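Local coordinates for fucolectin-related protein (PDB 2WMF) that probably hydrolyses fucosylated blood-group antigen glycans of the host, as the catalytic module of a family 98 glycoside hydrolase from Streptococcus pneumoniae, at residues Gly221-Val226 and Tyr371-Val376; Phe229-Leu234 and Pro326-Val331; Asn333-Val338 and Ser388-Ala393. All coordinates share one frame; numbering follows the deposited sequence.

Contact 1: residues Gly221-Val226 and Tyr371-Val376; sequences GTDSIV and YHILPV
S224, on helix 219-231, is gripped by the irregular segment 371-376 through both its side chain and its backbone. Its OG donates to L374 O at 2.6 Å, meeting the oxygen in the plane of the carbonyl at a C=O...OG angle of 156°. The hydroxyl reaches that acceptor because it lies beside its own backbone N, anti to the carbonyl carbon (chi1 -71°). Two residues further on, V376 N donates to S224 O at 3.1 Å; the bond is nearly straight at hydrogen (168°), but the donor stands well above the carbonyl plane. A helix carbonyl is thus used by an incoming strand residue. Around these two bonds the packing is close: I373 CG2 rests 3.7 Å from S224 CA, V376 CG2 comes to 3.6 Å from S224 CB, and I225 and V376 run side by side, CG1 to CG1 at 3.7 Å. OG has a further partner in the hydroxyl of Y353, so this buried hydroxyl has a second hydrogen-bond partner beyond L374 O.

The D223 end is looser. I373 CD1 comes no nearer to D223 than 4.0 Å, at CB, while the D223 carboxylate turns to Y366 OH. The other end is hydrated: beyond the I225-V376 pair a water donates to both I225 O and V376 O, linking two acceptors that could not bond to each other.

Helix 219-231 follows strand 207-212 of the eight-stranded parallel barrel, and helix 184-192 packs beside it against I225 and V226. Segment 371-376 packs along the S224 side of the helix and leads into strand 376-377, with P375 already paired through its backbone to F339 of strand 337-340.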
# COMPACT_ATOMS: atom_id res chain seq x y z
N GLY A 221 -11.84 4.72 -6.52
CA GLY A 221 -12.90 3.74 -6.60
C GLY A 221 -12.46 2.35 -6.15
O GLY A 221 -13.23 1.60 -5.54
N THR A 222 -11.22 1.99 -6.47
CA THR A 222 -10.73 0.66 -6.17
C THR A 222 -10.58 0.53 -4.65
O THR A 222 -10.95 -0.49 -4.06
CB THR A 222 -9.43 0.28 -6.92
OG1 THR A 222 -9.68 0.27 -8.35
CG2 THR A 222 -8.88 -1.13 -6.50
N ASP A 223 -9.98 1.53 -4.02
CA ASP A 223 -9.88 1.56 -2.56
C ASP A 223 -11.26 1.43 -1.91
O ASP A 223 -11.42 0.74 -0.89
CB ASP A 223 -9.22 2.82 -2.07
CG ASP A 223 -7.69 2.81 -2.17
OD1 ASP A 223 -7.10 1.77 -2.46
OD2 ASP A 223 -7.07 3.88 -1.89
N SER A 224 -12.26 2.12 -2.46
CA SER A 224 -13.62 2.13 -1.89
C SER A 224 -14.25 0.74 -1.98
O SER A 224 -14.93 0.25 -1.03
CB SER A 224 -14.51 3.16 -2.58
OG SER A 224 -14.13 4.48 -2.23
N ILE A 225 -14.12 0.10 -3.13
CA ILE A 225 -14.76 -1.19 -3.39
C ILE A 225 -14.05 -2.30 -2.62
O ILE A 225 -14.69 -3.17 -2.02
CB ILE A 225 -14.75 -1.52 -4.92
CG1 ILE A 225 -15.68 -0.60 -5.66
CG2 ILE A 225 -15.13 -2.97 -5.18
CD1 ILE A 225 -15.54 -0.72 -7.22
N VAL A 226 -12.73 -2.30 -2.67
CA VAL A 226 -11.96 -3.38 -2.02
C VAL A 226 -12.12 -3.29 -0.49
O VAL A 226 -12.39 -4.31 0.17
CB VAL A 226 -10.51 -3.45 -2.50
CG1 VAL A 226 -9.66 -4.44 -1.65
CG2 VAL A 226 -10.45 -3.78 -4.05
N TYR A 371 -13.43 12.65 4.61
CA TYR A 371 -14.45 11.61 4.42
C TYR A 371 -13.83 10.21 4.59
O TYR A 371 -14.51 9.22 4.38
CB TYR A 371 -15.07 11.73 3.01
CG TYR A 371 -15.33 13.16 2.58
CD1 TYR A 371 -16.52 13.82 2.93
CD2 TYR A 371 -14.37 13.88 1.87
CE1 TYR A 371 -16.74 15.15 2.59
CE2 TYR A 371 -14.59 15.24 1.52
CZ TYR A 371 -15.76 15.85 1.87
OH TYR A 371 -15.93 17.16 1.47
N HIS A 372 -12.55 10.14 4.95
CA HIS A 372 -11.81 8.89 4.94
C HIS A 372 -11.88 8.30 3.52
O HIS A 372 -12.12 9.04 2.58
CB HIS A 372 -12.37 7.91 5.99
CG HIS A 372 -12.61 8.55 7.32
ND1 HIS A 372 -11.58 8.85 8.19
CD2 HIS A 372 -13.75 8.99 7.91
CE1 HIS A 372 -12.08 9.47 9.25
NE2 HIS A 372 -13.39 9.55 9.12
N ILE A 373 -11.69 7.00 3.39
CA ILE A 373 -12.14 6.27 2.17
C ILE A 373 -13.67 6.06 2.32
O ILE A 373 -14.13 5.45 3.31
CB ILE A 373 -11.44 4.91 2.01
CG1 ILE A 373 -9.98 5.12 1.59
CG2 ILE A 373 -12.17 4.05 0.98
CD1 ILE A 373 -9.09 3.87 1.81
N LEU A 374 -14.46 6.60 1.40
CA LEU A 374 -15.91 6.38 1.40
C LEU A 374 -16.19 4.94 0.90
O LEU A 374 -15.78 4.58 -0.21
CB LEU A 374 -16.60 7.40 0.50
CG LEU A 374 -16.92 8.76 1.10
CD1 LEU A 374 -17.34 9.77 0.02
CD2 LEU A 374 -18.08 8.58 2.13
N PRO A 375 -16.76 4.06 1.73
CA PRO A 375 -17.01 2.69 1.26
C PRO A 375 -18.01 2.62 0.10
O PRO A 375 -19.05 3.33 0.10
CB PRO A 375 -17.59 1.99 2.51
CG PRO A 375 -17.13 2.83 3.67
CD PRO A 375 -17.21 4.23 3.13
N VAL A 376 -17.67 1.78 -0.88
CA VAL A 376 -18.60 1.36 -1.91
C VAL A 376 -18.99 -0.07 -1.60
O VAL A 376 -18.12 -0.93 -1.43
CB VAL A 376 -18.01 1.49 -3.35
CG1 VAL A 376 -18.89 0.72 -4.36
CG2 VAL A 376 -17.93 2.93 -3.74
O HOH W 1 -17.53 -3.48 -2.12

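Contact 2: residues Phe229-Leu234 and Pro326-Val331; sequences FWLSGL and PSKEEV
W230 and L231, in the last turn of helix 219-231, pack against the first turn of helix 328-334, chiefly through K328 and V331. Apolar and van der Waals contacts make up most of the interface. The six-membered part of the W230 indole reaches the backbone at the start of the second helix, with CZ2 3.5 Å from K328 CA. The W230 side chain leaves its helix with CG anti to the backbone N (chi1 171°), while K328 runs past it in the opposite direction, laying CG over the rim of one indole face. V331 divides its two methyls between the partners: CG2 lies at the ring edge, near its plane, 4.0 Å from W230 CZ3, and CG1 meets L231 CD2 at 3.8 Å, the two side chains crossing at about a right angle.

Polar contact across the interface is indirect. The fully extended K328 chain carries CE to 3.5 Å from L231 O, and a water completes the link, donating to L231 O and accepting from K328 NZ at 2.8 Å. No direct hydrogen bond joins the two segments.

Within each segment, hydrogen bonds shape the helix ends. S327 and E330 form a capping box: E330 N donates to S327 OG at 3.1 Å, and S327 N donates to E330 OE2 at 2.9 Å. At the C-terminal end of helix 219-231, G233, with positive phi (82°), closes a Schellman motif through G233 N to W230 O and L234 N to F229 O.

The chemistry is therefore that of an apolar seam with a hydrated margin: indole and aliphatic groups make the direct contacts, whereas the lysine contributes mainly its methylenes and keeps its ammonium near water and a C-terminal helix carbonyl, where its charge would probably be favourably placed.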
# COMPACT_ATOMS: atom_id res chain seq x y z
N PHE A 229 -15.54 -4.52 0.40
CA PHE A 229 -15.65 -6.01 0.52
C PHE A 229 -15.33 -6.48 1.94
O PHE A 229 -16.01 -7.34 2.50
CB PHE A 229 -14.70 -6.72 -0.45
CG PHE A 229 -15.04 -6.59 -1.93
CD1 PHE A 229 -16.34 -6.54 -2.40
CD2 PHE A 229 -14.01 -6.60 -2.85
CE1 PHE A 229 -16.58 -6.51 -3.76
CE2 PHE A 229 -14.24 -6.56 -4.18
CZ PHE A 229 -15.51 -6.49 -4.66
N TRP A 230 -14.30 -5.91 2.52
CA TRP A 230 -13.85 -6.22 3.89
C TRP A 230 -14.97 -5.80 4.85
O TRP A 230 -15.36 -6.57 5.72
CB TRP A 230 -12.55 -5.46 4.17
CG TRP A 230 -12.08 -5.49 5.58
CD1 TRP A 230 -11.73 -6.60 6.32
CD2 TRP A 230 -11.89 -4.35 6.43
NE1 TRP A 230 -11.35 -6.20 7.60
CE2 TRP A 230 -11.41 -4.82 7.66
CE3 TRP A 230 -12.03 -2.96 6.24
CZ2 TRP A 230 -11.09 -3.95 8.70
CZ3 TRP A 230 -11.72 -2.12 7.28
CH2 TRP A 230 -11.25 -2.61 8.48
N LEU A 231 -15.48 -4.57 4.70
CA LEU A 231 -16.54 -4.06 5.59
C LEU A 231 -17.82 -4.89 5.46
O LEU A 231 -18.63 -4.96 6.40
CB LEU A 231 -16.81 -2.59 5.26
CG LEU A 231 -15.70 -1.63 5.69
CD1 LEU A 231 -15.77 -0.19 5.08
CD2 LEU A 231 -15.62 -1.57 7.23
N SER A 232 -18.04 -5.49 4.28
CA SER A 232 -19.21 -6.31 3.99
C SER A 232 -19.10 -7.77 4.45
O SER A 232 -20.03 -8.55 4.25
CB SER A 232 -19.50 -6.28 2.48
OG SER A 232 -19.78 -4.97 1.99
N GLY A 233 -17.94 -8.13 5.00
CA GLY A 233 -17.70 -9.48 5.51
C GLY A 233 -17.30 -10.50 4.47
O GLY A 233 -17.35 -11.72 4.73
N LEU A 234 -16.92 -10.06 3.28
CA LEU A 234 -16.53 -10.98 2.20
C LEU A 234 -15.05 -11.40 2.22
O LEU A 234 -14.69 -12.37 1.58
CB LEU A 234 -16.90 -10.35 0.85
CG LEU A 234 -18.40 -10.10 0.62
CD1 LEU A 234 -18.66 -9.31 -0.67
CD2 LEU A 234 -19.20 -11.43 0.62
N PRO A 326 -6.95 0.98 12.17
CA PRO A 326 -8.35 0.95 12.59
C PRO A 326 -8.97 -0.41 12.37
O PRO A 326 -8.83 -0.99 11.30
CB PRO A 326 -9.03 2.00 11.71
CG PRO A 326 -7.90 2.89 11.23
CD PRO A 326 -6.67 2.07 11.21
N SER A 327 -9.65 -0.93 13.39
CA SER A 327 -10.37 -2.17 13.27
C SER A 327 -11.62 -2.07 12.40
O SER A 327 -12.07 -0.97 12.08
CB SER A 327 -10.77 -2.60 14.69
OG SER A 327 -11.74 -1.70 15.19
N LYS A 328 -12.20 -3.21 12.02
CA LYS A 328 -13.42 -3.14 11.23
C LYS A 328 -14.50 -2.29 11.93
O LYS A 328 -15.13 -1.46 11.33
CB LYS A 328 -13.94 -4.56 10.95
CG LYS A 328 -15.12 -4.66 10.02
CD LYS A 328 -15.65 -6.10 9.98
CE LYS A 328 -16.90 -6.27 9.18
NZ LYS A 328 -17.43 -7.69 9.35
N GLU A 329 -14.67 -2.50 13.23
CA GLU A 329 -15.71 -1.78 13.96
C GLU A 329 -15.39 -0.27 14.07
O GLU A 329 -16.29 0.56 13.99
CB GLU A 329 -15.98 -2.44 15.33
CG GLU A 329 -14.83 -2.45 16.27
CD GLU A 329 -13.92 -3.68 16.18
OE1 GLU A 329 -13.88 -4.41 15.18
OE2 GLU A 329 -13.18 -3.92 17.16
N GLU A 330 -14.11 0.07 14.17
CA GLU A 330 -13.71 1.50 14.16
C GLU A 330 -14.05 2.16 12.79
O GLU A 330 -14.53 3.30 12.73
CB GLU A 330 -12.23 1.69 14.47
CG GLU A 330 -11.83 1.47 15.92
CD GLU A 330 -10.30 1.50 16.02
OE1 GLU A 330 -9.85 2.66 16.08
OE2 GLU A 330 -9.59 0.43 15.95
N VAL A 331 -13.77 1.44 11.71
CA VAL A 331 -14.12 1.93 10.38
C VAL A 331 -15.63 2.02 10.21
O VAL A 331 -16.13 3.07 9.80
CB VAL A 331 -13.43 1.13 9.28
CG1 VAL A 331 -13.81 1.65 7.88
CG2 VAL A 331 -11.92 1.21 9.47
O HOH W 2 -19.65 -6.86 7.95

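Contact 3: residues Asn333-Val338 and Ser388-Ala393; sequences NRTKAV and SIFPNA
With CG anti to its carbonyl carbon (chi1 -57°), F390 swings its ring toward segment 333-338, and V338, whose CG1 is likewise anti to the carbonyl carbon (chi1 -58°), sends that methyl over it. The result is a CH-pi contact: V338 CG1 stands 3.9 Å from the centroid of the F390 ring, only 3° off the normal. I389 CG2 covers the opposite face nearer the rim, so the phenyl is sandwiched between two aliphatic groups. T335 approaches obliquely, its CG2 4.1 Å from F390 CD1, while its hydroxyl is bonded back to V331 O.

Beside the ring, A393 fits against the backbone: its CB is 3.8 Å from T335 O, and its CA makes a CA-H...O contact of 3.4 Å with K336 O. No direct hydrogen bond spans the two segments; on the more exposed side a water joins K336 O to N392 O.

The type I turn F390-A393, closed by A393 N to F390 O, is the return from helix to strand in a beta-alpha-beta crossover: strand 376-377, helix 383-389 and strand 394-396 follow in sequence, the two strands parallel, with strand 337-340 lying between them.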
# COMPACT_ATOMS: atom_id res chain seq x y z
N ASN A 333 -17.80 2.48 12.55
CA ASN A 333 -18.38 3.49 13.44
C ASN A 333 -18.09 4.93 13.04
O ASN A 333 -18.89 5.83 13.35
CB ASN A 333 -18.06 3.17 14.88
CG ASN A 333 -18.93 1.99 15.38
OD1 ASN A 333 -20.11 1.91 15.00
ND2 ASN A 333 -18.37 1.09 16.15
N ARG A 334 -17.03 5.16 12.27
CA ARG A 334 -16.73 6.51 11.76
C ARG A 334 -17.43 6.81 10.42
O ARG A 334 -17.36 7.95 9.92
CB ARG A 334 -15.21 6.67 11.59
CG ARG A 334 -14.69 6.08 10.29
CD ARG A 334 -13.20 5.95 10.27
NE ARG A 334 -12.74 5.40 9.00
CZ ARG A 334 -11.48 5.12 8.70
NH1 ARG A 334 -10.52 5.30 9.58
NH2 ARG A 334 -11.21 4.67 7.47
N THR A 335 -18.09 5.81 9.83
CA THR A 335 -18.67 5.95 8.49
C THR A 335 -20.03 6.63 8.57
O THR A 335 -20.96 6.10 9.17
CB THR A 335 -18.74 4.57 7.78
OG1 THR A 335 -17.41 4.01 7.65
CG2 THR A 335 -19.34 4.70 6.39
N LYS A 336 -20.14 7.81 7.96
CA LYS A 336 -21.41 8.54 7.93
C LYS A 336 -22.27 8.29 6.69
O LYS A 336 -23.47 8.56 6.69
CB LYS A 336 -21.15 10.04 8.07
CG LYS A 336 -20.26 10.48 9.25
CD LYS A 336 -20.77 10.05 10.57
CE LYS A 336 -19.76 10.49 11.64
NZ LYS A 336 -20.24 10.17 13.02
N ALA A 337 -21.64 7.84 5.61
CA ALA A 337 -22.34 7.48 4.38
C ALA A 337 -21.58 6.39 3.65
O ALA A 337 -20.35 6.32 3.77
CB ALA A 337 -22.48 8.70 3.42
N VAL A 338 -22.33 5.55 2.91
CA VAL A 338 -21.76 4.60 1.97
C VAL A 338 -22.43 4.78 0.63
O VAL A 338 -23.55 5.32 0.54
CB VAL A 338 -21.92 3.11 2.42
CG1 VAL A 338 -21.29 2.90 3.76
CG2 VAL A 338 -23.40 2.64 2.43
N SER A 388 -28.00 -3.12 8.46
CA SER A 388 -27.53 -3.93 9.57
C SER A 388 -26.07 -3.67 9.96
O SER A 388 -25.73 -3.59 11.14
CB SER A 388 -27.70 -5.42 9.23
OG SER A 388 -27.32 -6.20 10.32
N ILE A 389 -25.21 -3.52 8.95
CA ILE A 389 -23.78 -3.30 9.18
C ILE A 389 -23.52 -1.83 9.62
O ILE A 389 -22.71 -1.60 10.51
CB ILE A 389 -22.97 -3.60 7.91
CG1 ILE A 389 -23.05 -5.09 7.53
CG2 ILE A 389 -21.50 -3.23 8.10
CD1 ILE A 389 -22.66 -5.39 6.06
N PHE A 390 -24.22 -0.89 8.99
CA PHE A 390 -23.98 0.56 9.14
C PHE A 390 -25.34 1.24 9.54
O PHE A 390 -25.90 2.06 8.81
CB PHE A 390 -23.51 1.23 7.84
CG PHE A 390 -22.26 0.65 7.22
CD1 PHE A 390 -21.01 1.18 7.55
CD2 PHE A 390 -22.34 -0.32 6.20
CE1 PHE A 390 -19.82 0.69 6.89
CE2 PHE A 390 -21.17 -0.78 5.54
CZ PHE A 390 -19.94 -0.28 5.92
N PRO A 391 -25.86 0.89 10.73
CA PRO A 391 -27.21 1.41 11.02
C PRO A 391 -27.33 2.95 11.03
O PRO A 391 -28.44 3.48 10.79
CB PRO A 391 -27.54 0.79 12.38
CG PRO A 391 -26.20 0.42 12.96
CD PRO A 391 -25.36 0.00 11.78
N ASN A 392 -26.21 3.64 11.27
CA ASN A 392 -26.17 5.09 11.37
C ASN A 392 -25.70 5.79 10.10
O ASN A 392 -25.70 7.03 10.08
CB ASN A 392 -25.31 5.54 12.56
CG ASN A 392 -25.79 4.92 13.89
OD1 ASN A 392 -25.00 4.35 14.63
ND2 ASN A 392 -27.08 4.99 14.13
N ALA A 393 -25.35 5.05 9.05
CA ALA A 393 -24.88 5.67 7.79
C ALA A 393 -26.01 5.95 6.80
O ALA A 393 -26.96 5.16 6.68
CB ALA A 393 -23.85 4.77 7.13
O HOH W 3 -21.59 4.36 15.09
O HOH W 4 -24.78 9.43 8.89

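How the contacts relate
From the N terminus the chain first builds the eight-stranded barrel, with helix 219-231 supplying the opening segments of contacts 1 and 2. Contact 2 closes first, when helix 328-334 returns to the end of that helix after the last barrel strand. Contact 3 opens at 333-338, contact 1 closes at 371-376, and contact 3 closes last, at 388-393. Contact 2 is consequently enclosed by contact 1 along the sequence, contact 3 follows contact 2 in series, and contacts 1 and 3 cross. They also touch in space: L231 meets P375 and F390, and L374 CD2 packs on A337 O. Together they tie one of the barrel's outer helices, 219-231, to the three-stranded parallel sheet.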